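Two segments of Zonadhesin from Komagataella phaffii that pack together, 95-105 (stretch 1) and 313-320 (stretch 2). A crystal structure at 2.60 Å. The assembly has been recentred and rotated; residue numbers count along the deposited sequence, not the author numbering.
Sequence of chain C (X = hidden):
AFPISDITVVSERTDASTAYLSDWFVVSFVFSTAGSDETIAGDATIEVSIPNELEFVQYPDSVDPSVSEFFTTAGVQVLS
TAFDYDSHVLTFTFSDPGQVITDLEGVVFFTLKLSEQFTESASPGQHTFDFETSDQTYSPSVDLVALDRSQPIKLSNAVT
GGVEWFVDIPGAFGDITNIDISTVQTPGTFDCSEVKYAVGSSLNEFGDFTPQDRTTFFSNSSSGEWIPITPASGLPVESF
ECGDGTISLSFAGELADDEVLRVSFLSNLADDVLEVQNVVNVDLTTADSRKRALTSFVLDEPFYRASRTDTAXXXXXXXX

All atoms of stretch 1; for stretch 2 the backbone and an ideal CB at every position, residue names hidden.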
# COMPACT_ATOMS: atom_id res chain seq x y z
N SER C 95 -13.64 -25.23 83.76
CA SER C 95 -13.83 -24.19 84.79
C SER C 95 -15.00 -24.57 85.71
O SER C 95 -16.02 -23.87 85.78
CB SER C 95 -14.06 -22.82 84.11
OG SER C 95 -13.15 -22.58 83.04
N ASP C 96 -14.84 -25.68 86.45
CA ASP C 96 -15.96 -26.30 87.16
C ASP C 96 -15.46 -27.09 88.37
O ASP C 96 -15.08 -28.29 88.22
CB ASP C 96 -16.77 -27.21 86.27
CG ASP C 96 -18.24 -26.92 86.41
OD1 ASP C 96 -18.63 -26.00 87.13
OD2 ASP C 96 -19.00 -27.66 85.74
N PRO C 97 -15.47 -26.53 89.58
CA PRO C 97 -14.66 -27.04 90.64
C PRO C 97 -15.24 -28.37 91.15
O PRO C 97 -16.43 -28.44 91.50
CB PRO C 97 -14.78 -25.97 91.64
CG PRO C 97 -16.16 -25.31 91.45
CD PRO C 97 -16.49 -25.52 90.00
N GLY C 98 -14.37 -29.39 91.32
CA GLY C 98 -14.67 -30.72 91.64
C GLY C 98 -16.12 -31.01 91.32
O GLY C 98 -16.99 -30.97 92.20
N GLN C 99 -16.45 -31.16 90.03
CA GLN C 99 -17.85 -31.20 89.59
C GLN C 99 -17.89 -31.91 88.24
O GLN C 99 -17.76 -31.27 87.20
CB GLN C 99 -18.42 -29.81 89.48
CG GLN C 99 -19.42 -29.44 90.54
CD GLN C 99 -20.44 -28.43 90.05
OE1 GLN C 99 -20.23 -27.73 89.10
NE2 GLN C 99 -21.56 -28.38 90.71
N VAL C 100 -18.12 -33.22 88.28
CA VAL C 100 -18.24 -34.07 87.09
C VAL C 100 -19.12 -33.44 86.02
O VAL C 100 -20.21 -32.93 86.31
CB VAL C 100 -18.79 -35.45 87.51
CG1 VAL C 100 -18.98 -36.34 86.32
CG2 VAL C 100 -17.87 -36.11 88.49
N ILE C 101 -18.66 -33.46 84.76
CA ILE C 101 -19.45 -32.98 83.63
C ILE C 101 -20.10 -34.19 82.97
O ILE C 101 -19.40 -35.13 82.58
CB ILE C 101 -18.59 -32.21 82.62
CG1 ILE C 101 -18.40 -30.76 83.03
CG2 ILE C 101 -19.27 -32.15 81.29
CD1 ILE C 101 -17.51 -30.57 84.15
N THR C 102 -21.42 -34.17 82.83
CA THR C 102 -22.09 -35.31 82.24
C THR C 102 -22.18 -35.22 80.72
O THR C 102 -22.04 -36.24 80.03
CB THR C 102 -23.50 -35.44 82.82
OG1 THR C 102 -24.37 -34.55 82.12
CG2 THR C 102 -23.49 -35.05 84.26
N ASP C 103 -22.42 -34.03 80.17
CA ASP C 103 -22.61 -33.84 78.75
C ASP C 103 -21.70 -32.74 78.23
O ASP C 103 -21.52 -31.71 78.89
CB ASP C 103 -24.07 -33.49 78.42
CG ASP C 103 -25.02 -34.60 78.76
OD1 ASP C 103 -24.57 -35.76 78.83
OD2 ASP C 103 -26.22 -34.31 78.95
N LEU C 104 -21.15 -32.95 77.04
CA LEU C 104 -20.30 -31.96 76.41
C LEU C 104 -20.43 -32.10 74.90
O LEU C 104 -20.09 -33.15 74.36
CB LEU C 104 -18.84 -32.14 76.82
CG LEU C 104 -18.04 -30.92 77.29
CD1 LEU C 104 -16.62 -30.97 76.75
CD2 LEU C 104 -18.71 -29.60 76.94
N GLU C 105 -20.92 -31.05 74.24
CA GLU C 105 -20.95 -31.01 72.78
C GLU C 105 -20.49 -29.63 72.32
O GLU C 105 -21.13 -28.63 72.67
CB GLU C 105 -22.35 -31.29 72.23
CG GLU C 105 -22.88 -32.67 72.53
CD GLU C 105 -22.07 -33.78 71.90
OE1 GLU C 105 -21.36 -33.52 70.90
OE2 GLU C 105 -22.15 -34.91 72.42
N UNK C 313 -18.89 -21.73 71.61
CA UNK C 313 -18.39 -22.94 70.99
C UNK C 313 -19.16 -24.20 71.36
O UNK C 313 -19.07 -25.18 70.62
CB UNK C 313 -16.92 -23.12 71.36
N UNK C 314 -19.90 -24.22 72.45
CA UNK C 314 -20.51 -25.45 72.94
C UNK C 314 -22.03 -25.39 72.89
O UNK C 314 -22.65 -24.41 73.31
CB UNK C 314 -20.05 -25.73 74.37
N UNK C 315 -22.63 -26.47 72.38
CA UNK C 315 -24.08 -26.61 72.27
C UNK C 315 -24.72 -27.37 73.42
O UNK C 315 -25.90 -27.16 73.69
CB UNK C 315 -24.43 -27.31 70.96
N UNK C 316 -23.99 -28.27 74.08
CA UNK C 316 -24.53 -29.04 75.19
C UNK C 316 -23.52 -29.07 76.31
O UNK C 316 -22.33 -29.27 76.08
CB UNK C 316 -24.90 -30.46 74.75
N UNK C 317 -24.01 -28.90 77.53
CA UNK C 317 -23.15 -28.87 78.70
C UNK C 317 -23.95 -29.08 79.97
O UNK C 317 -25.02 -28.48 80.12
CB UNK C 317 -22.39 -27.55 78.77
N UNK C 318 -23.45 -29.91 80.88
CA UNK C 318 -24.16 -30.22 82.12
C UNK C 318 -23.19 -30.82 83.13
O UNK C 318 -22.34 -31.64 82.76
CB UNK C 318 -25.32 -31.18 81.86
N UNK C 319 -23.34 -30.42 84.39
CA UNK C 319 -22.51 -30.90 85.50
C UNK C 319 -23.39 -31.26 86.68
O UNK C 319 -24.59 -30.98 86.71
CB UNK C 319 -21.48 -29.85 85.91
N UNK C 320 -22.79 -31.87 87.69
CA UNK C 320 -23.54 -32.36 88.85
C UNK C 320 -23.51 -31.38 90.01
O UNK C 320 -22.54 -30.65 90.21
CB UNK C 320 -22.98 -33.71 89.31

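Positions 316-319 form a strand antiparallel to strand 101-105, at 163° between their directions; the chain turns a corner at 315. Backbone hydrogen bonds set the register, and a beta bulge between Ile 101 and Asp 103 shifts it by one.

Position 313 has its CB pointing sideways, with nothing of stretch 1 within 5.5 Å. Stretch 1 hardly restricts the choice here. The deposited residue is Ala 313, which makes no contact.

Position 314 also points sideways. Its ideal CB lies 3.5 Å from Glu 105 O and 4.8 Å from Leu 104 CD2. A leucine, a methionine or an aromatic ring could reach that methyl group. The residue is Phe 314, with chi1 in the m well. Its CD1 comes 3.5 Å from Leu 104 CD2, an apolar contact, and Glu 105 O lies near the plane of the ring, at its edge.

Position 315 marks the corner. Its CB points sideways, 3.9 Å from Glu 105 O. Many polar residues would suit, provided the backbone NH is free to donate, which excludes proline. The residue is Glu 315. Its N donates to Glu 105 O at 2.6 Å.

Position 316 pairs with Glu 105. Its CB points to the same face as Asp 103 and Glu 105, 3.7 Å from Glu 105 CB. A small residue fits easily; others are not ruled out. The residue is Ala 316. Two hydrogen bonds hold the pair: Glu 105 N to Ala 316 O at 2.9 Å, and Ala 316 N to Glu 105 O at 3.2 Å.

Position 317 points to the same face of the sheet as Ile 101 and Leu 104. Both offer apolar atoms, so a large apolar residue is favoured, aromatic or branched. The residue is Phe 317, with chi1 in the t well. Its ring bridges the two: CE1 is 3.4 Å from Ile 101 CG1, and CD1 is 3.8 Å from Leu 104 CD2. The carboxylate of Asp 96 is also near, with OD2 3.8 Å from Phe 317 CZ.

Position 318 points to the face that carries Asp 103. Its CB is 3.5 Å from Thr 102 OG1 and 4.3 Å from Asp 103 CB. Alanine, serine or threonine would suit. The residue is Ala 318. Its O accepts from Thr 102 N at 2.7 Å, and its N makes a weak hydrogen bond to Asp 103 O at 3.3 Å.

Position 319 pairs with Ile 101. Its CB is 3.3 Å from Asp 96 OD2 and 3.4 Å from Val 100 O, so a small residue suits this crowded spot. The residue is Ala 319, whose CB also lies 4.3 Å from Ile 101 CG1.

Position 320 points sideways, near Val 100 and Thr 102. A medium apolar residue would suit, as would threonine. The residue is Val 320. Its N donates to Val 100 O at 3.1 Å, its CG2 lies 4.2 Å from Val 100 CB, and its CG1 lies 3.9 Å from Thr 102 CG2.

Stretch 2 (313-320) AFEAFAAV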
# COMPACT_ATOMS: atom_id res chain seq x y z
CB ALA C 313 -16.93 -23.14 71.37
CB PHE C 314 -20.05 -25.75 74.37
CG PHE C 314 -18.60 -26.13 74.46
CD1 PHE C 314 -18.21 -27.43 74.30
CD2 PHE C 314 -17.64 -25.17 74.69
CE1 PHE C 314 -16.89 -27.77 74.38
CE2 PHE C 314 -16.33 -25.51 74.76
CZ PHE C 314 -15.95 -26.81 74.61
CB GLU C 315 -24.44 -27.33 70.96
CG GLU C 315 -23.74 -26.77 69.73
CD GLU C 315 -24.44 -27.14 68.44
OE1 GLU C 315 -24.25 -28.28 67.95
OE2 GLU C 315 -25.16 -26.29 67.90
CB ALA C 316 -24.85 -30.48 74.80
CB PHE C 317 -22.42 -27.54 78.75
CG PHE C 317 -21.49 -27.41 79.90
CD1 PHE C 317 -20.48 -28.32 80.10
CD2 PHE C 317 -21.64 -26.38 80.80
CE1 PHE C 317 -19.61 -28.19 81.15
CE2 PHE C 317 -20.78 -26.24 81.87
CZ PHE C 317 -19.76 -27.15 82.04
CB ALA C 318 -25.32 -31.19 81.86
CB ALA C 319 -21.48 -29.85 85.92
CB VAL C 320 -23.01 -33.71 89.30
CG1 VAL C 320 -22.94 -34.66 88.12
CG2 VAL C 320 -21.64 -33.55 89.95
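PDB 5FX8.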